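PDB 3NA6: succinylglutamate desuccinylase/aspartoacylase from Ruegeria sp. TM1040, which probably hydrolyses an amide bond in an N-acylated amino acid, as its succinylglutamate desuccinylase/aspartoacylase family of zinc-dependent hydrolases does. Local coordinates for residues Ile105-Leu110 / Thr121-Ala127; Asp152-Ala158 / Thr208-Gly213; Arg304-Ser310 / Ala323-Val329. The contacts are given in a common frame with arbitrary orientation. Numbering follows the deposited sequence.

Contact 1: Ile105-Leu110 / Thr121-Ala127; sequences IDRGNL and TVTQKIA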
loop_
_atom_site.group_PDB
_atom_site.type_symbol
_atom_site.label_atom_id
_atom_site.label_comp_id
_atom_site.label_asym_id
_atom_site.label_seq_id
_atom_site.Cartn_x
_atom_site.Cartn_y
_atom_site.Cartn_z
ATOM N N ILE A 105 -10.774 -9.465 -1.676
ATOM C CA ILE A 105 -11.956 -8.607 -1.767
ATOM C C ILE A 105 -12.519 -8.285 -0.377
ATOM O O ILE A 105 -12.805 -7.138 -0.089
ATOM C CB ILE A 105 -13.074 -9.239 -2.667
ATOM C CG1 ILE A 105 -12.573 -9.483 -4.102
ATOM C CG2 ILE A 105 -14.329 -8.332 -2.728
ATOM C CD1 ILE A 105 -13.539 -10.399 -5.004
ATOM N N ASP A 106 -12.638 -9.288 0.502
ATOM C CA ASP A 106 -13.306 -9.131 1.795
ATOM C C ASP A 106 -12.589 -9.819 2.966
ATOM O O ASP A 106 -13.105 -9.891 4.076
ATOM C CB ASP A 106 -14.741 -9.653 1.663
ATOM C CG ASP A 106 -14.806 -11.057 1.010
ATOM O OD1 ASP A 106 -13.867 -11.869 1.221
ATOM O OD2 ASP A 106 -15.778 -11.331 0.276
ATOM N N ARG A 107 -11.385 -10.313 2.737
ATOM C CA ARG A 107 -10.650 -11.038 3.744
ATOM C C ARG A 107 -11.422 -12.289 4.184
ATOM O O ARG A 107 -11.142 -12.869 5.219
ATOM C CB ARG A 107 -10.380 -10.111 4.932
ATOM C CG ARG A 107 -9.001 -10.227 5.541
ATOM C CD ARG A 107 -8.017 -9.211 4.956
ATOM N NE ARG A 107 -7.450 -9.674 3.688
ATOM C CZ ARG A 107 -6.745 -8.919 2.847
ATOM N NH1 ARG A 107 -6.501 -7.638 3.113
ATOM N NH2 ARG A 107 -6.289 -9.451 1.720
ATOM N N GLY A 108 -12.384 -12.726 3.386
ATOM C CA GLY A 108 -13.212 -13.861 3.776
ATOM C C GLY A 108 -12.462 -15.185 3.785
ATOM O O GLY A 108 -11.803 -15.555 2.801
ATOM N N ASN A 109 -12.581 -15.889 4.902
ATOM C CA ASN A 109 -12.210 -17.292 4.981
ATOM C C ASN A 109 -13.436 -18.103 4.584
ATOM O O ASN A 109 -14.420 -18.210 5.347
ATOM C CB ASN A 109 -11.764 -17.670 6.398
ATOM C CG ASN A 109 -11.308 -19.124 6.497
ATOM O OD1 ASN A 109 -11.515 -19.915 5.568
ATOM N ND2 ASN A 109 -10.672 -19.478 7.612
ATOM N N LEU A 110 -13.383 -18.654 3.383
ATOM C CA LEU A 110 -14.563 -19.285 2.802
ATOM C C LEU A 110 -14.963 -20.466 3.672
ATOM O O LEU A 110 -16.161 -20.708 3.866
ATOM C CB LEU A 110 -14.300 -19.765 1.368
ATOM C CG LEU A 110 -15.427 -20.512 0.626
ATOM C CD1 LEU A 110 -16.792 -19.775 0.657
ATOM C CD2 LEU A 110 -15.013 -20.793 -0.792
ATOM N N THR A 121 -21.028 -10.277 1.292
ATOM C CA THR A 121 -19.746 -10.130 0.611
ATOM C C THR A 121 -19.601 -11.191 -0.484
ATOM O O THR A 121 -20.376 -12.127 -0.536
ATOM C CB THR A 121 -18.562 -10.246 1.616
ATOM O OG1 THR A 121 -18.493 -11.580 2.165
ATOM C CG2 THR A 121 -18.713 -9.210 2.719
ATOM N N VAL A 122 -18.639 -11.008 -1.386
ATOM C CA VAL A 122 -18.371 -12.006 -2.427
ATOM C C VAL A 122 -18.235 -13.418 -1.807
ATOM O O VAL A 122 -18.865 -14.374 -2.265
ATOM C CB VAL A 122 -17.152 -11.625 -3.287
ATOM C CG1 VAL A 122 -16.743 -12.791 -4.138
ATOM C CG2 VAL A 122 -17.524 -10.391 -4.189
ATOM N N THR A 123 -17.434 -13.537 -0.757
ATOM C CA THR A 123 -17.189 -14.843 -0.123
ATOM C C THR A 123 -18.488 -15.455 0.415
ATOM O O THR A 123 -18.726 -16.646 0.300
ATOM C CB THR A 123 -16.108 -14.711 0.975
ATOM O OG1 THR A 123 -14.865 -14.262 0.371
ATOM C CG2 THR A 123 -15.849 -16.065 1.679
ATOM N N GLN A 124 -19.337 -14.621 1.002
ATOM C CA GLN A 124 -20.617 -15.067 1.518
ATOM C C GLN A 124 -21.570 -15.508 0.415
ATOM O O GLN A 124 -22.336 -16.438 0.618
ATOM C CB GLN A 124 -21.281 -13.967 2.342
ATOM C CG GLN A 124 -20.531 -13.649 3.587
ATOM C CD GLN A 124 -21.201 -12.607 4.402
ATOM O OE1 GLN A 124 -21.551 -11.524 3.916
ATOM N NE2 GLN A 124 -21.431 -12.934 5.658
ATOM N N LYS A 125 -21.554 -14.799 -0.709
ATOM C CA LYS A 125 -22.362 -15.145 -1.904
ATOM C C LYS A 125 -21.913 -16.485 -2.533
ATOM O O LYS A 125 -22.752 -17.308 -2.906
ATOM C CB LYS A 125 -22.310 -14.018 -2.943
ATOM C CG LYS A 125 -23.063 -12.717 -2.499
ATOM C CD LYS A 125 -22.678 -11.558 -3.394
ATOM C CE LYS A 125 -23.728 -10.505 -3.525
ATOM N NZ LYS A 125 -23.150 -9.306 -4.199
ATOM N N ILE A 126 -20.601 -16.735 -2.572
ATOM C CA ILE A 126 -20.074 -18.049 -2.952
ATOM C C ILE A 126 -20.637 -19.135 -2.030
ATOM O O ILE A 126 -21.195 -20.140 -2.496
ATOM C CB ILE A 126 -18.522 -18.087 -2.986
ATOM C CG1 ILE A 126 -17.986 -17.129 -4.054
ATOM C CG2 ILE A 126 -18.007 -19.468 -3.287
ATOM C CD1 ILE A 126 -16.418 -16.951 -4.054
ATOM N N ALA A 127 -20.484 -18.939 -0.727
ATOM C CA ALA A 127 -20.981 -19.897 0.251
ATOM C C ALA A 127 -22.479 -20.146 0.092
ATOM O O ALA A 127 -22.940 -21.293 0.084
ATOM C CB ALA A 127 -20.687 -19.416 1.676
#
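The carboxylate of D106 takes both oxygens to the first turn of helix 122-134. T123 OG1 donates to D106 OD1 at 2.7 Å. The backbone T123 N donates to D106 OD2 at 2.9 Å and is nearly linear. D106 OD1 also accepts from G108 N at 2.8 Å, which closes an Asx turn. The same side chain therefore shapes its own loop and ties it to the helix start. T121 holds the N-cap position. T121 N gives a bond of 3.0 Å to Q124 OE1, and Q124 N gives a weak one of 3.4 Å to T121 OG1, so the two residues form a capping box. The contact thus joins the loop after helix 93-97 to the N-terminal end of helix 122-134, within the catalytic domain. The N109 CA-to-CB bond points away from the helix, and N109 OD1 is hydrogen-bonded to H59 NE2. A CB on G108 would clash with T123 OG1. Further along, L110 CA lies 3.6 Å from T123 CG2. The L110 side chain reaches the next turn, with CD1 4.0 Å from A127 CB and CD2 4.1 Å from I126 CG2. At the other end, I105 CD1 meets V122 CG2 at 4.1 Å.

Contact 2: Asp152-Ala158 / Thr208-Gly213; sequences DFVPFAA and TTELGG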
loop_
_atom_site.group_PDB
_atom_site.type_symbol
_atom_site.label_atom_id
_atom_site.label_comp_id
_atom_site.label_asym_id
_atom_site.label_seq_id
_atom_site.Cartn_x
_atom_site.Cartn_y
_atom_site.Cartn_z
ATOM N N ASP A 152 2.558 -26.917 7.538
ATOM C CA ASP A 152 2.801 -28.160 6.773
ATOM C C ASP A 152 2.345 -29.320 7.619
ATOM O O ASP A 152 2.484 -29.283 8.822
ATOM C CB ASP A 152 4.267 -28.249 6.411
ATOM C CG ASP A 152 4.549 -29.187 5.243
ATOM O OD1 ASP A 152 3.617 -29.819 4.706
ATOM O OD2 ASP A 152 5.748 -29.319 4.908
ATOM N N PHE A 153 1.732 -30.308 6.983
ATOM C CA PHE A 153 1.152 -31.462 7.641
ATOM C C PHE A 153 1.648 -32.736 6.983
ATOM O O PHE A 153 1.911 -32.750 5.782
ATOM C CB PHE A 153 -0.370 -31.472 7.456
ATOM C CG PHE A 153 -1.101 -30.451 8.239
ATOM C CD1 PHE A 153 -1.380 -29.221 7.700
ATOM C CD2 PHE A 153 -1.594 -30.744 9.503
ATOM C CE1 PHE A 153 -2.100 -28.289 8.407
ATOM C CE2 PHE A 153 -2.329 -29.793 10.214
ATOM C CZ PHE A 153 -2.571 -28.561 9.643
ATOM N N VAL A 154 1.726 -33.830 7.746
ATOM C CA VAL A 154 1.822 -35.139 7.118
ATOM C C VAL A 154 0.557 -35.304 6.265
ATOM O O VAL A 154 -0.497 -34.785 6.636
ATOM C CB VAL A 154 1.963 -36.306 8.135
ATOM C CG1 VAL A 154 3.305 -36.204 8.861
ATOM C CG2 VAL A 154 0.810 -36.333 9.125
ATOM N N PRO A 155 0.648 -36.028 5.120
ATOM C CA PRO A 155 -0.519 -36.043 4.227
ATOM C C PRO A 155 -1.596 -36.991 4.692
ATOM O O PRO A 155 -1.394 -38.208 4.632
ATOM C CB PRO A 155 0.064 -36.458 2.891
ATOM C CG PRO A 155 1.319 -37.308 3.270
ATOM C CD PRO A 155 1.840 -36.658 4.517
ATOM N N PHE A 156 -2.711 -36.447 5.207
ATOM C CA PHE A 156 -3.817 -37.304 5.677
ATOM C C PHE A 156 -5.165 -37.056 5.000
ATOM O O PHE A 156 -5.450 -35.969 4.485
ATOM C CB PHE A 156 -3.947 -37.328 7.223
ATOM C CG PHE A 156 -4.324 -36.026 7.839
ATOM C CD1 PHE A 156 -5.645 -35.621 7.889
ATOM C CD2 PHE A 156 -3.366 -35.203 8.399
ATOM C CE1 PHE A 156 -5.997 -34.399 8.494
ATOM C CE2 PHE A 156 -3.717 -33.998 8.994
ATOM C CZ PHE A 156 -5.032 -33.603 9.035
ATOM N N ALA A 157 -5.981 -38.098 4.975
ATOM C CA ALA A 157 -7.423 -37.945 4.729
ATOM C C ALA A 157 -8.105 -38.016 6.099
ATOM O O ALA A 157 -7.666 -38.801 6.971
ATOM C CB ALA A 157 -7.909 -39.050 3.835
ATOM N N ALA A 158 -9.168 -37.224 6.283
ATOM C CA ALA A 158 -9.863 -37.111 7.561
ATOM C C ALA A 158 -11.358 -37.370 7.422
ATOM O O ALA A 158 -11.975 -36.948 6.446
ATOM C CB ALA A 158 -9.639 -35.749 8.189
ATOM N N THR A 208 -12.429 -35.146 3.299
ATOM C CA THR A 208 -11.564 -33.992 3.437
ATOM C C THR A 208 -10.132 -34.440 3.683
ATOM O O THR A 208 -9.874 -35.594 4.041
ATOM C CB THR A 208 -12.071 -32.965 4.487
ATOM O OG1 THR A 208 -11.312 -31.748 4.385
ATOM C CG2 THR A 208 -12.004 -33.506 5.918
ATOM N N THR A 209 -9.199 -33.530 3.439
ATOM C CA THR A 209 -7.780 -33.823 3.557
ATOM C C THR A 209 -6.941 -32.707 4.210
ATOM O O THR A 209 -7.382 -31.541 4.377
ATOM C CB THR A 209 -7.190 -33.966 2.170
ATOM O OG1 THR A 209 -7.175 -32.677 1.552
ATOM C CG2 THR A 209 -7.977 -34.902 1.289
ATOM N N GLU A 210 -5.705 -33.067 4.527
ATOM C CA GLU A 210 -4.595 -32.102 4.654
ATOM C C GLU A 210 -3.409 -32.754 3.965
ATOM O O GLU A 210 -2.853 -33.683 4.517
ATOM C CB GLU A 210 -4.242 -31.830 6.123
ATOM C CG GLU A 210 -5.289 -31.026 6.906
ATOM C CD GLU A 210 -5.315 -29.548 6.546
ATOM O OE1 GLU A 210 -4.541 -29.127 5.669
ATOM O OE2 GLU A 210 -6.101 -28.803 7.153
ATOM N N LEU A 211 -3.042 -32.317 2.758
ATOM C CA LEU A 211 -2.085 -33.087 1.948
ATOM C C LEU A 211 -0.671 -32.526 1.862
ATOM O O LEU A 211 0.138 -33.025 1.086
ATOM C CB LEU A 211 -2.616 -33.302 0.535
ATOM C CG LEU A 211 -3.912 -34.103 0.432
ATOM C CD1 LEU A 211 -4.320 -34.170 -1.043
ATOM C CD2 LEU A 211 -3.773 -35.467 1.079
ATOM N N GLY A 212 -0.340 -31.560 2.696
ATOM C CA GLY A 212 1.023 -31.047 2.770
ATOM C C GLY A 212 0.907 -29.606 3.192
ATOM O O GLY A 212 0.236 -29.293 4.189
ATOM N N GLY A 213 1.507 -28.716 2.428
ATOM C CA GLY A 213 1.471 -27.305 2.801
ATOM C C GLY A 213 2.670 -26.529 2.293
ATOM O O GLY A 213 3.350 -26.964 1.372
HETATM O O HOH W 1 -12.064 -38.073 3.792
#
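E210 lays its aliphatic chain over two phenylalanine rings. E210 CB sits 3.8 Å from the centroid of the F156 ring, and E210 CG 4.3 Å from that of the F153 ring, almost on the normal. Both are CH-pi contacts over a ring face. The E210 side chain also touches H145, part of a possible empty metal site. Strands 156-160 and 205-210 are antiparallel neighbours in the large mixed sheet of the catalytic domain. F156 N donates to E210 O, and E210 N to F156 O, both at 2.9 Å. A157 and T209 form the non-hydrogen-bonded pair that follows. A158 N then bonds T208 O at 2.9 Å. Beyond E210 the regular pairing stops. G212 and G213 adopt backbone angles that call for glycine, and a CB on G213 would also clash with D152 CA. F153 N makes a weak bond of 3.3 Å to G212 O. At the far end a water lies 2.9 Å from A158 O and accepts from T208 N at 3.0 Å.

Contact 3: Arg304-Ser310 / Ala323-Val329; sequences RSGVLIS and AAVIGVV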
loop_
_atom_site.group_PDB
_atom_site.type_symbol
_atom_site.label_atom_id
_atom_site.label_comp_id
_atom_site.label_asym_id
_atom_site.label_seq_id
_atom_site.Cartn_x
_atom_site.Cartn_y
_atom_site.Cartn_z
ATOM N N ARG A 304 4.196 -35.067 25.195
ATOM C CA ARG A 304 4.037 -36.525 25.185
ATOM C C ARG A 304 4.768 -37.142 23.990
ATOM O O ARG A 304 5.173 -36.438 23.059
ATOM C CB ARG A 304 2.566 -36.856 25.048
ATOM C CG ARG A 304 2.017 -36.355 23.725
ATOM C CD ARG A 304 0.539 -36.565 23.647
ATOM N NE ARG A 304 0.044 -36.216 22.329
ATOM C CZ ARG A 304 -1.045 -36.746 21.769
ATOM N NH1 ARG A 304 -1.774 -37.661 22.414
ATOM N NH2 ARG A 304 -1.404 -36.370 20.545
ATOM N N SER A 305 4.891 -38.459 23.984
ATOM C CA SER A 305 5.574 -39.135 22.907
ATOM C C SER A 305 4.693 -39.231 21.667
ATOM O O SER A 305 3.471 -39.280 21.746
ATOM C CB SER A 305 6.014 -40.515 23.352
ATOM O OG SER A 305 6.894 -40.400 24.463
ATOM N N GLY A 306 5.329 -39.259 20.510
ATOM C CA GLY A 306 4.580 -39.371 19.274
ATOM C C GLY A 306 5.424 -39.121 18.045
ATOM O O GLY A 306 6.637 -39.391 18.038
ATOM N N VAL A 307 4.750 -38.621 17.008
ATOM C CA VAL A 307 5.381 -38.199 15.749
ATOM C C VAL A 307 4.908 -36.778 15.408
ATOM O O VAL A 307 3.821 -36.368 15.781
ATOM C CB VAL A 307 5.061 -39.166 14.596
ATOM C CG1 VAL A 307 5.583 -40.615 14.916
ATOM C CG2 VAL A 307 3.557 -39.204 14.293
ATOM N N LEU A 308 5.735 -36.021 14.697
ATOM C CA LEU A 308 5.376 -34.672 14.320
ATOM C C LEU A 308 4.401 -34.734 13.163
ATOM O O LEU A 308 4.705 -35.298 12.081
ATOM C CB LEU A 308 6.633 -33.918 13.934
ATOM C CG LEU A 308 6.422 -32.480 13.534
ATOM C CD1 LEU A 308 6.219 -31.611 14.781
ATOM C CD2 LEU A 308 7.602 -32.024 12.679
ATOM N N ILE A 309 3.217 -34.172 13.378
ATOM C CA ILE A 309 2.187 -34.246 12.363
ATOM C C ILE A 309 1.890 -32.889 11.714
ATOM O O ILE A 309 1.328 -32.838 10.628
ATOM C CB ILE A 309 0.870 -34.940 12.879
ATOM C CG1 ILE A 309 0.202 -34.132 13.979
ATOM C CG2 ILE A 309 1.138 -36.383 13.326
ATOM C CD1 ILE A 309 -1.197 -34.656 14.342
ATOM N N SER A 310 2.263 -31.802 12.378
ATOM C CA SER A 310 2.064 -30.469 11.834
ATOM C C SER A 310 3.191 -29.568 12.293
ATOM O O SER A 310 3.687 -29.729 13.403
ATOM C CB SER A 310 0.737 -29.881 12.324
ATOM O OG SER A 310 0.469 -28.680 11.593
ATOM N N ALA A 323 3.585 -23.676 16.730
ATOM C CA ALA A 323 4.902 -24.172 16.288
ATOM C C ALA A 323 4.855 -25.580 15.691
ATOM O O ALA A 323 5.540 -25.870 14.731
ATOM C CB ALA A 323 5.898 -24.167 17.456
ATOM N N ALA A 324 4.075 -26.454 16.292
ATOM C CA ALA A 324 4.113 -27.854 15.961
ATOM C C ALA A 324 2.993 -28.573 16.685
ATOM O O ALA A 324 2.492 -28.098 17.722
ATOM C CB ALA A 324 5.445 -28.442 16.384
ATOM N N VAL A 325 2.590 -29.712 16.131
ATOM C CA VAL A 325 1.622 -30.573 16.791
ATOM C C VAL A 325 2.184 -31.986 16.752
ATOM O O VAL A 325 2.631 -32.445 15.696
ATOM C CB VAL A 325 0.256 -30.555 16.066
ATOM C CG1 VAL A 325 -0.711 -31.623 16.686
ATOM C CG2 VAL A 325 -0.353 -29.146 16.090
ATOM N N ILE A 326 2.181 -32.656 17.907
ATOM C CA ILE A 326 2.656 -34.040 18.038
ATOM C C ILE A 326 1.460 -34.989 18.031
ATOM O O ILE A 326 0.569 -34.874 18.862
ATOM C CB ILE A 326 3.461 -34.231 19.345
ATOM C CG1 ILE A 326 4.665 -33.290 19.379
ATOM C CG2 ILE A 326 3.903 -35.715 19.508
ATOM C CD1 ILE A 326 5.616 -33.315 18.074
ATOM N N GLY A 327 1.417 -35.910 17.085
ATOM C CA GLY A 327 0.314 -36.880 17.008
ATOM C C GLY A 327 0.768 -38.237 17.511
ATOM O O GLY A 327 1.957 -38.442 17.740
ATOM N N VAL A 328 -0.166 -39.173 17.661
ATOM C CA VAL A 328 0.136 -40.506 18.189
ATOM C C VAL A 328 -0.338 -41.584 17.219
ATOM O O VAL A 328 -1.488 -41.585 16.817
ATOM C CB VAL A 328 -0.486 -40.693 19.588
ATOM C CG1 VAL A 328 -0.102 -42.052 20.195
ATOM C CG2 VAL A 328 -0.009 -39.569 20.517
ATOM N N VAL A 329 0.569 -42.466 16.804
ATOM C CA VAL A 329 0.227 -43.572 15.884
ATOM C C VAL A 329 -0.583 -44.633 16.619
ATOM O O VAL A 329 -0.190 -45.070 17.696
ATOM C CB VAL A 329 1.487 -44.228 15.269
ATOM C CG1 VAL A 329 1.121 -45.511 14.531
ATOM C CG2 VAL A 329 2.196 -43.235 14.348
#
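R304 has chi1 near +60° and an otherwise extended chain. This brings its guanidinium back to the opposite strand, where R304 NH2 donates to I326 O at 3.0 Å. V328 CG2 packs over one face of the guanidinium, 3.2 Å from R304 NH1. L308 is t at chi1, and L308 CD1 reaches A324 CB at 3.6 Å and I326 CD1 at 3.8 Å. I326 is m at both chi angles, bringing its end nearer L308. I309 is p at chi1. I309 CG1 lies 3.8 Å from both V325 CG1 and G327 N. A CB on G327 would clash with I309 CG2. Strands 306-312 and 322-327 are antiparallel neighbours in the five-stranded sheet that also holds strand 151-153. V307 N donates to G327 O at 2.9 Å, and G327 N to V307 O at 2.8 Å. A classic beta bulge follows: I309 N at 2.9 Å and, weakly, S310 N at 3.4 Å both donate to V325 O. V325 N donates to S310 O at 2.9 Å. W34 of a second subunit packs on S310 and V325. The backbone bonds fix the register and R304 adds a side-chain-to-backbone bond, while the aliphatic contacts beside them need no exact direction.

In the fold
Contact 2 is the most buried and lies nearest the centre of the chain. Contacts 1 and 3 are partly buried and lie on opposite sides of that centre. Contacts 1 and 2 belong to the same catalytic domain but do not touch, with nearest atoms about 10 Å apart. Contacts 2 and 3 meet directly: strands 151-153 and 306-312 are neighbours in one small sheet, and V154 N probably bonds I309 O. W34 of a second subunit packs on both. The chemistry differs with place. Contact 1 relies on one carboxylate at a helix start. Contacts 2 and 3 rely on antiparallel backbone bonds, with aromatic cover in one and aliphatic in the other.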